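Local coordinates for protein squalene synthase HpnC (Alicyclobacillus acidocaldarius subsp. acidocaldarius, PDB 4HD1) that probably catalyses a step of squalene formation from prenyl diphosphates, at residues Ser30-Phe35 and Lys243-Gly248; Arg133-Pro138 and Ala164-Asn169; Tyr48-Gly53 and Asp70-Glu75; Gly63-Ala68 and Glu111-Asp116. All coordinates share one frame; numbering follows the deposited sequence.

All four contacts pack helix against helix or helix end in an all-helical chain. Contact 2 is the deepest, its centre about 5 Å from the centre of the chain, though only partly buried, and rests on one bent hydrogen bond between uncharged side chains. Contact 1 is a surface contact, apolar apart from one tyrosine hydroxyl; it touches contact 2 where Y245 meets L165, and contact 3 through V32 and Y48. Contacts 3 and 4 lie on the same side of the chain centre, share helix 65-81 and are partly buried, yet differ in chemistry: aromatic rings dominate one, arginines the other, with salt bridges joining the two. Contact 4 also packs on contact 2, Y134 and S135 touching E111, A112 and R115.

Contact 1: residues Ser30-Phe35 and Lys243-Gly248; sequences SVVSLF and KLYRLG
V31, V32 and F35 meet L244 and Y245 in a surface contact that fastens the end of short helix 29-32, and the turn after it, to the long helix 236-257. The fold is the all-helical class I terpenoid synthase fold, and this contact joins an early piece of the chain to its last long helix. The one hydrogen bond between the two segments runs from Y245 OH to V32 O, 2.8 Å, reaching a lone pair of the carbonyl in its plane at a C=O...O angle of 130°. Because V32 is the last helical residue before S33 leaves helical angles, the hydroxyl serves a carbonyl at the helix end. Y245 gets there with its CG anti to the carbonyl carbon (chi1 -61°), which lets the ring cross V32 at about a right angle. On the apolar side L244 pushes one methyl between two partners: CD2 lies 3.6 Å from F35 CE2, in the plane of that ring and at its edge, and 3.9 Å from V31 CG1. One turn back on helix 236-257, Q241 bonds to both V31 O and F35 N, while R237 bonds to F35 O, so the turn is held by polar side chains as well. V32 completes the joint with CG1, which lies 3.4 Å from Y245 OH.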
loop_
_atom_site.group_PDB
_atom_site.type_symbol
_atom_site.label_atom_id
_atom_site.label_comp_id
_atom_site.label_asym_id
_atom_site.label_seq_id
_atom_site.Cartn_x
_atom_site.Cartn_y
_atom_site.Cartn_z
ATOM N N SER A 30 -4.325 -11.655 9.433
ATOM C CA SER A 30 -4.431 -13.100 9.236
ATOM C C SER A 30 -4.755 -13.486 7.794
ATOM O O SER A 30 -4.345 -14.541 7.331
ATOM C CB SER A 30 -5.468 -13.701 10.176
ATOM O OG SER A 30 -4.922 -13.885 11.465
ATOM N N VAL A 31 -5.497 -12.625 7.103
ATOM C CA VAL A 31 -5.823 -12.824 5.694
ATOM C C VAL A 31 -4.619 -12.440 4.840
ATOM O O VAL A 31 -4.195 -13.209 3.978
ATOM C CB VAL A 31 -7.055 -11.998 5.256
ATOM C CG1 VAL A 31 -7.426 -12.306 3.814
ATOM C CG2 VAL A 31 -8.243 -12.274 6.162
ATOM N N VAL A 32 -4.074 -11.253 5.101
ATOM C CA VAL A 32 -2.902 -10.718 4.388
ATOM C C VAL A 32 -1.708 -11.691 4.407
ATOM O O VAL A 32 -0.882 -11.680 3.486
ATOM C CB VAL A 32 -2.501 -9.312 4.938
ATOM C CG1 VAL A 32 -1.169 -8.828 4.370
ATOM C CG2 VAL A 32 -3.590 -8.285 4.647
ATOM N N SER A 33 -1.643 -12.542 5.434
ATOM C CA SER A 33 -0.522 -13.461 5.621
ATOM C C SER A 33 -0.929 -14.942 5.672
ATOM O O SER A 33 -0.118 -15.798 6.063
ATOM C CB SER A 33 0.225 -13.098 6.900
ATOM O OG SER A 33 -0.495 -13.583 8.018
ATOM N N LEU A 34 -2.171 -15.235 5.278
ATOM C CA LEU A 34 -2.742 -16.596 5.322
ATOM C C LEU A 34 -1.962 -17.629 4.491
ATOM O O LEU A 34 -2.098 -18.840 4.692
ATOM C CB LEU A 34 -4.209 -16.540 4.865
ATOM C CG LEU A 34 -5.099 -17.775 4.697
ATOM C CD1 LEU A 34 -5.520 -18.354 6.038
ATOM C CD2 LEU A 34 -6.322 -17.396 3.876
ATOM N N PHE A 35 -1.143 -17.140 3.565
ATOM C CA PHE A 35 -0.415 -17.998 2.648
ATOM C C PHE A 35 1.079 -18.004 2.883
ATOM O O PHE A 35 1.799 -18.787 2.268
ATOM C CB PHE A 35 -0.649 -17.534 1.221
ATOM C CG PHE A 35 -2.050 -17.725 0.746
ATOM C CD1 PHE A 35 -2.450 -18.946 0.228
ATOM C CD2 PHE A 35 -2.968 -16.680 0.809
ATOM C CE1 PHE A 35 -3.740 -19.118 -0.230
ATOM C CE2 PHE A 35 -4.261 -16.848 0.360
ATOM C CZ PHE A 35 -4.644 -18.068 -0.163
ATOM N N LYS A 243 -3.517 -13.775 -5.912
ATOM C CA LYS A 243 -4.841 -14.032 -6.469
ATOM C C LYS A 243 -5.890 -13.447 -5.529
ATOM O O LYS A 243 -6.828 -12.760 -5.935
ATOM C CB LYS A 243 -5.062 -15.531 -6.674
ATOM C CG LYS A 243 -6.455 -15.897 -7.173
ATOM C CD LYS A 243 -6.485 -17.323 -7.720
ATOM C CE LYS A 243 -7.902 -17.869 -7.811
ATOM N NZ LYS A 243 -7.918 -19.337 -8.091
ATOM N N LEU A 244 -5.702 -13.696 -4.256
ATOM C CA LEU A 244 -6.656 -13.271 -3.271
ATOM C C LEU A 244 -6.705 -11.744 -3.092
ATOM O O LEU A 244 -7.791 -11.181 -2.947
ATOM C CB LEU A 244 -6.358 -13.980 -1.970
ATOM C CG LEU A 244 -7.145 -13.478 -0.771
ATOM C CD1 LEU A 244 -8.632 -13.785 -0.936
ATOM C CD2 LEU A 244 -6.607 -14.141 0.491
ATOM N N TYR A 245 -5.560 -11.066 -3.116
ATOM C CA TYR A 245 -5.588 -9.599 -3.183
ATOM C C TYR A 245 -6.386 -9.156 -4.412
ATOM O O TYR A 245 -7.231 -8.260 -4.315
ATOM C CB TYR A 245 -4.180 -9.000 -3.241
ATOM C CG TYR A 245 -3.278 -9.298 -2.053
ATOM C CD1 TYR A 245 -3.804 -9.544 -0.778
ATOM C CD2 TYR A 245 -1.886 -9.294 -2.204
ATOM C CE1 TYR A 245 -2.968 -9.802 0.303
ATOM C CE2 TYR A 245 -1.042 -9.549 -1.133
ATOM C CZ TYR A 245 -1.586 -9.798 0.118
ATOM O OH TYR A 245 -0.746 -10.051 1.178
ATOM N N ARG A 246 -6.124 -9.795 -5.558
ATOM C CA ARG A 246 -6.819 -9.479 -6.805
ATOM C C ARG A 246 -8.326 -9.674 -6.664
ATOM O O ARG A 246 -9.104 -8.801 -7.048
ATOM C CB ARG A 246 -6.274 -10.292 -7.990
ATOM C CG ARG A 246 -7.180 -10.255 -9.218
ATOM C CD ARG A 246 -6.573 -10.867 -10.478
ATOM N NE ARG A 246 -6.238 -12.291 -10.372
ATOM C CZ ARG A 246 -7.096 -13.304 -10.504
ATOM N NH1 ARG A 246 -8.387 -13.088 -10.728
ATOM N NH2 ARG A 246 -6.656 -14.552 -10.399
ATOM N N LEU A 247 -8.731 -10.809 -6.096
ATOM C CA LEU A 247 -10.151 -11.118 -5.938
ATOM C C LEU A 247 -10.839 -10.060 -5.088
ATOM O O LEU A 247 -11.911 -9.575 -5.450
ATOM C CB LEU A 247 -10.359 -12.519 -5.349
ATOM C CG LEU A 247 -9.971 -13.685 -6.265
ATOM C CD1 LEU A 247 -10.014 -15.013 -5.511
ATOM C CD2 LEU A 247 -10.817 -13.738 -7.545
ATOM N N GLY A 248 -10.196 -9.687 -3.982
ATOM C CA GLY A 248 -10.706 -8.652 -3.083
ATOM C C GLY A 248 -10.894 -7.328 -3.796
ATOM O O GLY A 248 -11.943 -6.683 -3.669
#

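Contact 2: residues Arg133-Pro138 and Ala164-Asn169; sequences RYSADP and ALQVAN
S135 OG is gripped from two directions: Q166 NE2 donates to it at 2.8 Å, and Y131 O, one turn back in helix 125-135, is its other hydrogen-bonding partner. The Q166 bond is bent, 139° at the hydrogen. Q166 OE1 comes equally near, 2.8 Å from S135 OG, so OG sits in front of the amide end, close to its plane, between OE1 and NE2. Q166 extends from its helix with CG anti to the backbone N (chi1 -173°), carrying the amide across to the break between helices 125-135 and 137-146. There A136 CB packs 3.4 Å from Q166 OE1 and 3.9 Å from Q166 CB. D137 OD1 bonds to T163, a second tie from the break to helix 152-172. Within that helix NE2 has a further, weak bond to H170. The residues following N169 resemble the second aspartate-rich motif of this terpenoid synthase family. The bond between the two segments joins uncharged groups, and its chemistry gives the hydroxyl both roles: OG is donor to Y131 O and acceptor from NE2, while the close approach of OE1 to OG is not counted as a bond.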
loop_
_atom_site.group_PDB
_atom_site.type_symbol
_atom_site.label_atom_id
_atom_site.label_comp_id
_atom_site.label_asym_id
_atom_site.label_seq_id
_atom_site.Cartn_x
_atom_site.Cartn_y
_atom_site.Cartn_z
ATOM N N ARG A 133 2.706 5.138 -6.932
ATOM C CA ARG A 133 4.093 4.666 -7.009
ATOM C C ARG A 133 4.845 4.789 -5.675
ATOM O O ARG A 133 5.916 4.197 -5.505
ATOM C CB ARG A 133 4.857 5.392 -8.118
ATOM C CG ARG A 133 4.467 4.952 -9.524
ATOM C CD ARG A 133 5.089 5.828 -10.603
ATOM N NE ARG A 133 6.551 5.772 -10.580
ATOM C CZ ARG A 133 7.340 6.709 -10.057
ATOM N NH1 ARG A 133 6.818 7.804 -9.512
ATOM N NH2 ARG A 133 8.657 6.554 -10.083
ATOM N N TYR A 134 4.277 5.547 -4.735
ATOM C CA TYR A 134 4.900 5.763 -3.427
ATOM C C TYR A 134 4.103 5.117 -2.311
ATOM O O TYR A 134 4.680 4.596 -1.361
ATOM C CB TYR A 134 5.112 7.265 -3.149
ATOM C CG TYR A 134 6.080 7.898 -4.122
ATOM C CD1 TYR A 134 7.443 7.980 -3.830
ATOM C CD2 TYR A 134 5.639 8.378 -5.358
ATOM C CE1 TYR A 134 8.338 8.534 -4.735
ATOM C CE2 TYR A 134 6.523 8.933 -6.267
ATOM C CZ TYR A 134 7.866 9.012 -5.951
ATOM O OH TYR A 134 8.735 9.567 -6.856
ATOM N N SER A 135 2.781 5.146 -2.432
ATOM C CA SER A 135 1.907 4.651 -1.376
ATOM C C SER A 135 1.570 3.170 -1.504
ATOM O O SER A 135 1.344 2.509 -0.498
ATOM C CB SER A 135 0.616 5.466 -1.327
ATOM O OG SER A 135 0.033 5.559 -2.614
ATOM N N ALA A 136 1.530 2.649 -2.728
ATOM C CA ALA A 136 1.013 1.296 -2.954
ATOM C C ALA A 136 2.062 0.346 -3.491
ATOM O O ALA A 136 2.323 -0.695 -2.878
ATOM C CB ALA A 136 -0.198 1.333 -3.878
ATOM N N ASP A 137 2.660 0.706 -4.630
ATOM C CA ASP A 137 3.692 -0.117 -5.288
ATOM C C ASP A 137 4.809 -0.645 -4.367
ATOM O O ASP A 137 5.209 -1.799 -4.508
ATOM C CB ASP A 137 4.346 0.634 -6.454
ATOM C CG ASP A 137 3.373 0.960 -7.579
ATOM O OD1 ASP A 137 2.162 0.631 -7.468
ATOM O OD2 ASP A 137 3.840 1.554 -8.584
ATOM N N PRO A 138 5.334 0.192 -3.439
ATOM C CA PRO A 138 6.489 -0.338 -2.708
ATOM C C PRO A 138 6.198 -1.584 -1.854
ATOM O O PRO A 138 7.089 -2.413 -1.684
ATOM C CB PRO A 138 6.936 0.849 -1.850
ATOM C CG PRO A 138 6.469 2.049 -2.611
ATOM C CD PRO A 138 5.131 1.626 -3.154
ATOM N N ALA A 164 -3.861 -0.890 -8.864
ATOM C CA ALA A 164 -5.265 -1.232 -9.063
ATOM C C ALA A 164 -5.989 -1.258 -7.724
ATOM O O ALA A 164 -7.088 -0.725 -7.592
ATOM C CB ALA A 164 -5.406 -2.576 -9.770
ATOM N N LEU A 165 -5.344 -1.863 -6.730
ATOM C CA LEU A 165 -5.933 -2.036 -5.411
ATOM C C LEU A 165 -6.163 -0.697 -4.700
ATOM O O LEU A 165 -7.238 -0.467 -4.119
ATOM C CB LEU A 165 -5.048 -2.961 -4.574
ATOM C CG LEU A 165 -5.629 -3.780 -3.420
ATOM C CD1 LEU A 165 -6.998 -4.374 -3.720
ATOM C CD2 LEU A 165 -4.641 -4.881 -3.077
ATOM N N GLN A 166 -5.171 0.190 -4.764
ATOM C CA GLN A 166 -5.316 1.502 -4.165
ATOM C C GLN A 166 -6.419 2.316 -4.841
ATOM O O GLN A 166 -7.196 2.995 -4.160
ATOM C CB GLN A 166 -4.003 2.282 -4.154
ATOM C CG GLN A 166 -4.152 3.585 -3.376
ATOM C CD GLN A 166 -2.845 4.229 -2.983
ATOM O OE1 GLN A 166 -2.044 3.639 -2.271
ATOM N NE2 GLN A 166 -2.641 5.470 -3.418
ATOM N N VAL A 167 -6.505 2.249 -6.166
ATOM C CA VAL A 167 -7.571 2.970 -6.861
ATOM C C VAL A 167 -8.942 2.430 -6.450
ATOM O O VAL A 167 -9.812 3.198 -6.048
ATOM C CB VAL A 167 -7.392 2.984 -8.391
ATOM C CG1 VAL A 167 -8.612 3.594 -9.063
ATOM C CG2 VAL A 167 -6.147 3.775 -8.768
ATOM N N ALA A 168 -9.119 1.112 -6.517
ATOM C CA ALA A 168 -10.363 0.475 -6.068
ATOM C C ALA A 168 -10.779 0.967 -4.680
ATOM O O ALA A 168 -11.946 1.314 -4.462
ATOM C CB ALA A 168 -10.232 -1.046 -6.076
ATOM N N ASN A 169 -9.818 1.003 -3.757
ATOM C CA ASN A 169 -10.053 1.498 -2.401
ATOM C C ASN A 169 -10.387 2.984 -2.328
ATOM O O ASN A 169 -11.285 3.372 -1.583
ATOM C CB ASN A 169 -8.882 1.160 -1.485
ATOM C CG ASN A 169 -8.911 -0.275 -1.034
ATOM O OD1 ASN A 169 -9.815 -0.686 -0.313
ATOM N ND2 ASN A 169 -7.936 -1.053 -1.473
#

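Contact 3: residues Tyr48-Gly53 and Asp70-Glu75; sequences YAFCRG and DAYEEE
The rings of F50 and Y72 meet obliquely, their centroids 5.4 Å apart and their planes turned by 36°, too tilted for a stack and too flat for an edge-to-face pair. The contact joins the antiparallel helices 41-56 and 65-81, consecutive helices of the all-helical terpenoid synthase fold; the end of the first leads into a sequence consistent with the family's first aspartate-rich motif, which includes D56. F50 CE1 makes the closest carbon contact, 3.6 Å from Y72 CE2. Over one face of Y72 lies G53 O, 4.3 Å above the plane and displaced toward the rim. Further out, F106 meets F50 edge-to-face and F89 does the same with Y72, so the pair belongs to a larger aromatic cluster between helices. The short segments keep their axes 12.0 Å apart, and the Y72 ring spans that gap. With CG anti to the backbone N (chi1 -160°), the tyrosine reaches straight across to the opposite backbone. Its OH donates to F50 O at 2.7 Å, in the carbonyl plane and on a lone pair, with a C=O...O angle of 119°. Such a bond fixes the ring at its far end, while F50 and G53 bear on its body. Lacking a side chain, G53 lets the hydroxyl settle 3.2 Å from its CA.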
loop_
_atom_site.group_PDB
_atom_site.type_symbol
_atom_site.label_atom_id
_atom_site.label_comp_id
_atom_site.label_asym_id
_atom_site.label_seq_id
_atom_site.Cartn_x
_atom_site.Cartn_y
_atom_site.Cartn_z
ATOM N N TYR A 48 5.737 -4.824 7.826
ATOM C CA TYR A 48 4.487 -4.189 8.220
ATOM C C TYR A 48 4.619 -3.278 9.437
ATOM O O TYR A 48 3.992 -2.212 9.462
ATOM C CB TYR A 48 3.361 -5.211 8.358
ATOM C CG TYR A 48 2.708 -5.493 7.025
ATOM C CD1 TYR A 48 1.612 -4.743 6.591
ATOM C CD2 TYR A 48 3.207 -6.480 6.170
ATOM C CE1 TYR A 48 1.017 -4.986 5.360
ATOM C CE2 TYR A 48 2.616 -6.732 4.935
ATOM C CZ TYR A 48 1.523 -5.985 4.539
ATOM O OH TYR A 48 0.933 -6.222 3.321
ATOM N N ALA A 49 5.442 -3.662 10.419
ATOM C CA ALA A 49 5.745 -2.759 11.536
ATOM C C ALA A 49 6.384 -1.478 11.006
ATOM O O ALA A 49 6.035 -0.390 11.443
ATOM C CB ALA A 49 6.639 -3.418 12.583
ATOM N N PHE A 50 7.292 -1.596 10.039
ATOM C CA PHE A 50 7.851 -0.408 9.397
ATOM C C PHE A 50 6.762 0.497 8.790
ATOM O O PHE A 50 6.799 1.713 8.977
ATOM C CB PHE A 50 8.904 -0.778 8.344
ATOM C CG PHE A 50 9.332 0.390 7.492
ATOM C CD1 PHE A 50 10.395 1.207 7.884
ATOM C CD2 PHE A 50 8.651 0.695 6.316
ATOM C CE1 PHE A 50 10.778 2.290 7.111
ATOM C CE2 PHE A 50 9.025 1.782 5.543
ATOM C CZ PHE A 50 10.091 2.579 5.941
ATOM N N CYS A 51 5.807 -0.090 8.068
ATOM C CA CYS A 51 4.708 0.681 7.465
ATOM C C CYS A 51 3.802 1.321 8.521
ATOM O O CYS A 51 3.348 2.449 8.347
ATOM C CB CYS A 51 3.869 -0.186 6.523
ATOM S SG CYS A 51 4.778 -0.862 5.120
ATOM N N ARG A 52 3.541 0.594 9.609
ATOM C CA ARG A 52 2.791 1.135 10.738
ATOM C C ARG A 52 3.468 2.406 11.262
ATOM O O ARG A 52 2.797 3.391 11.569
ATOM C CB ARG A 52 2.658 0.099 11.861
ATOM C CG ARG A 52 1.928 0.615 13.098
ATOM C CD ARG A 52 2.489 0.032 14.387
ATOM N NE ARG A 52 2.074 0.810 15.555
ATOM C CZ ARG A 52 1.133 0.445 16.425
ATOM N NH1 ARG A 52 0.490 -0.710 16.284
ATOM N NH2 ARG A 52 0.838 1.239 17.447
ATOM N N GLY A 53 4.796 2.369 11.348
ATOM C CA GLY A 53 5.587 3.512 11.800
ATOM C C GLY A 53 5.373 4.739 10.934
ATOM O O GLY A 53 5.265 5.845 11.447
ATOM N N ASP A 70 11.975 12.567 8.749
ATOM C CA ASP A 70 13.424 12.649 8.544
ATOM C C ASP A 70 14.178 11.772 9.539
ATOM O O ASP A 70 15.131 11.087 9.168
ATOM C CB ASP A 70 13.915 14.100 8.652
ATOM C CG ASP A 70 13.566 14.942 7.429
ATOM O OD1 ASP A 70 12.809 14.470 6.545
ATOM O OD2 ASP A 70 14.050 16.092 7.357
ATOM N N ALA A 71 13.748 11.794 10.800
ATOM C CA ALA A 71 14.351 10.957 11.833
ATOM C C ALA A 71 14.056 9.487 11.560
ATOM O O ALA A 71 14.901 8.619 11.801
ATOM C CB ALA A 71 13.849 11.360 13.211
ATOM N N TYR A 72 12.858 9.216 11.045
ATOM C CA TYR A 72 12.438 7.853 10.731
ATOM C C TYR A 72 13.228 7.326 9.537
ATOM O O TYR A 72 13.575 6.143 9.479
ATOM C CB TYR A 72 10.937 7.817 10.457
ATOM C CG TYR A 72 10.301 6.451 10.582
ATOM C CD1 TYR A 72 10.005 5.903 11.833
ATOM C CD2 TYR A 72 9.968 5.715 9.443
ATOM C CE1 TYR A 72 9.407 4.653 11.944
ATOM C CE2 TYR A 72 9.372 4.465 9.543
ATOM C CZ TYR A 72 9.093 3.940 10.791
ATOM O OH TYR A 72 8.498 2.701 10.871
ATOM N N GLU A 73 13.525 8.220 8.599
ATOM C CA GLU A 73 14.367 7.902 7.452
ATOM C C GLU A 73 15.805 7.629 7.902
ATOM O O GLU A 73 16.472 6.746 7.353
ATOM C CB GLU A 73 14.316 9.037 6.431
ATOM C CG GLU A 73 15.097 8.778 5.155
ATOM C CD GLU A 73 14.861 9.843 4.103
ATOM O OE1 GLU A 73 15.856 10.394 3.589
ATOM O OE2 GLU A 73 13.684 10.133 3.796
ATOM N N GLU A 74 16.260 8.383 8.905
ATOM C CA GLU A 74 17.560 8.159 9.537
ATOM C C GLU A 74 17.682 6.766 10.149
ATOM O O GLU A 74 18.702 6.092 9.966
ATOM C CB GLU A 74 17.841 9.224 10.604
ATOM C CG GLU A 74 18.352 10.541 10.048
ATOM C CD GLU A 74 19.531 10.361 9.109
ATOM O OE1 GLU A 74 20.514 9.692 9.498
ATOM O OE2 GLU A 74 19.472 10.884 7.977
ATOM N N GLU A 75 16.645 6.349 10.875
ATOM C CA GLU A 75 16.576 5.011 11.464
ATOM C C GLU A 75 16.633 3.943 10.371
ATOM O O GLU A 75 17.381 2.969 10.482
ATOM C CB GLU A 75 15.308 4.861 12.318
ATOM C CG GLU A 75 15.366 5.614 13.647
ATOM C CD GLU A 75 13.999 6.019 14.191
ATOM O OE1 GLU A 75 13.106 5.150 14.306
ATOM O OE2 GLU A 75 13.821 7.215 14.526
#

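Contact 4: residues Gly63-Ala68 and Glu111-Asp116; sequences GDRMAA and EANRRD
R65 donates through NH1 to N113 OD1 at 2.9 Å, fairly straight at 151°, and beside it the selenomethionine M66 lies against the aliphatic part of R114. Here the start of helix 65-81 packs on helix 104-118 in the all-helical terpenoid synthase fold. N113 OD1 sits at the edge of the R65 guanidinium, in its plane, whereas the amide is turned 73° from that plane. NH1 approaches OD1 from above the carbonyl, 47° out of its plane, and not on a lone pair. OD1 also receives a bond from Q117. The stronger partner of R65 is D59; this aspartate, bound by NH2, lies in a sequence that resembles the family's first aspartate-rich motif. R65 reaches both through a chain bent at chi2 and chi3. M66, bent likewise, crosses R114 at about a right angle, with SE 3.7 Å from R114 CG. R114 itself is extended from CG to NE and is held at its end by acids: NH1 pairs with E111 OE1 in a salt bridge of 3.1 Å, and NH2 pairs with D70 and E73 of helix 65-81. These carboxylates would fix the rotation of the guanidinium. Its NE is a buried exception, with no polar partner in the model, and lies 3.5 Å from the M66 CE methyl.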
loop_
_atom_site.group_PDB
_atom_site.type_symbol
_atom_site.label_atom_id
_atom_site.label_comp_id
_atom_site.label_asym_id
_atom_site.label_seq_id
_atom_site.Cartn_x
_atom_site.Cartn_y
_atom_site.Cartn_z
ATOM N N GLY A 63 3.528 16.963 16.361
ATOM C CA GLY A 63 4.981 17.128 16.090
ATOM C C GLY A 63 5.240 17.480 14.630
ATOM O O GLY A 63 4.340 17.312 13.773
ATOM N N ASP A 64 6.499 17.985 14.322
ATOM C CA ASP A 64 6.882 18.354 12.934
ATOM C C ASP A 64 6.974 17.075 12.098
ATOM O O ASP A 64 8.013 16.391 12.078
ATOM C CB ASP A 64 8.218 19.118 12.883
ATOM C CG ASP A 64 8.401 20.068 14.063
ATOM O OD1 ASP A 64 7.386 20.496 14.688
ATOM O OD2 ASP A 64 9.574 20.386 14.375
ATOM N N ARG A 65 5.863 16.755 11.432
ATOM C CA ARG A 65 5.788 15.603 10.540
ATOM C C ARG A 65 7.080 15.400 9.770
ATOM O O ARG A 65 7.670 14.321 9.807
ATOM C CB ARG A 65 4.650 15.768 9.538
ATOM C CG ARG A 65 3.326 15.162 9.967
ATOM C CD ARG A 65 2.736 14.395 8.795
ATOM N NE ARG A 65 1.283 14.547 8.694
ATOM C CZ ARG A 65 0.532 13.975 7.753
ATOM N NH1 ARG A 65 1.076 13.192 6.828
ATOM N NH2 ARG A 65 -0.787 14.177 7.760
HETATM N N MSE A 66 7.516 16.456 9.088
HETATM C CA MSE A 66 8.715 16.415 8.261
HETATM C C MSE A 66 9.956 16.011 9.048
HETATM O O MSE A 66 10.739 15.183 8.584
HETATM C CB MSE A 66 8.925 17.760 7.563
HETATM C CG MSE A 66 7.905 18.030 6.475
HETATM SE SE MSE A 66 7.889 16.603 5.152
HETATM C CE MSE A 66 9.693 16.885 4.454
ATOM N N ALA A 67 10.116 16.584 10.239
ATOM C CA ALA A 67 11.251 16.272 11.109
ATOM C C ALA A 67 11.173 14.841 11.640
ATOM O O ALA A 67 12.188 14.141 11.697
ATOM C CB ALA A 67 11.343 17.272 12.254
ATOM N N ALA A 68 9.965 14.416 12.014
ATOM C CA ALA A 68 9.709 13.045 12.469
ATOM C C ALA A 68 10.033 12.029 11.370
ATOM O O ALA A 68 10.695 11.017 11.624
ATOM C CB ALA A 68 8.262 12.897 12.934
ATOM N N GLU A 111 8.303 8.747 1.700
ATOM C CA GLU A 111 7.944 9.839 0.798
ATOM C C GLU A 111 6.434 9.923 0.548
ATOM O O GLU A 111 5.907 11.015 0.375
ATOM C CB GLU A 111 8.723 9.714 -0.522
ATOM C CG GLU A 111 8.385 10.741 -1.602
ATOM C CD GLU A 111 8.911 12.140 -1.314
ATOM O OE1 GLU A 111 9.578 12.346 -0.272
ATOM O OE2 GLU A 111 8.652 13.043 -2.141
ATOM N N ALA A 112 5.746 8.780 0.550
ATOM C CA ALA A 112 4.290 8.746 0.361
ATOM C C ALA A 112 3.570 9.626 1.379
ATOM O O ALA A 112 2.610 10.318 1.043
ATOM C CB ALA A 112 3.767 7.321 0.437
ATOM N N ASN A 113 4.048 9.586 2.618
ATOM C CA ASN A 113 3.529 10.420 3.693
ATOM C C ASN A 113 3.733 11.919 3.400
ATOM O O ASN A 113 2.828 12.725 3.632
ATOM C CB ASN A 113 4.179 10.008 5.020
ATOM C CG ASN A 113 3.548 10.679 6.224
ATOM O OD1 ASN A 113 3.635 11.897 6.399
ATOM N ND2 ASN A 113 2.927 9.878 7.080
ATOM N N ARG A 114 4.904 12.283 2.875
ATOM C CA ARG A 114 5.176 13.670 2.473
ATOM C C ARG A 114 4.288 14.100 1.306
ATOM O O ARG A 114 3.870 15.257 1.244
ATOM C CB ARG A 114 6.646 13.875 2.097
ATOM C CG ARG A 114 7.641 13.521 3.190
ATOM C CD ARG A 114 9.061 13.891 2.785
ATOM N NE ARG A 114 10.046 13.442 3.769
ATOM C CZ ARG A 114 10.884 12.421 3.590
ATOM N NH1 ARG A 114 10.878 11.725 2.455
ATOM N NH2 ARG A 114 11.738 12.096 4.551
ATOM N N ARG A 115 4.008 13.172 0.386
ATOM C CA ARG A 115 3.124 13.444 -0.755
ATOM C C ARG A 115 1.703 13.711 -0.280
ATOM O O ARG A 115 1.031 14.603 -0.793
ATOM C CB ARG A 115 3.116 12.287 -1.763
ATOM C CG ARG A 115 4.486 11.769 -2.157
ATOM C CD ARG A 115 5.182 12.668 -3.155
ATOM N NE ARG A 115 4.859 12.253 -4.515
ATOM C CZ ARG A 115 5.731 12.244 -5.515
ATOM N NH1 ARG A 115 6.987 12.619 -5.313
ATOM N NH2 ARG A 115 5.347 11.851 -6.715
ATOM N N ASP A 116 1.259 12.936 0.709
ATOM C CA ASP A 116 -0.070 13.096 1.292
ATOM C C ASP A 116 -0.208 14.431 2.033
ATOM O O ASP A 116 -1.296 14.995 2.076
ATOM C CB ASP A 116 -0.383 11.928 2.229
ATOM C CG ASP A 116 -1.778 11.341 2.011
ATOM O OD1 ASP A 116 -2.236 11.229 0.850
ATOM O OD2 ASP A 116 -2.413 10.958 3.014
#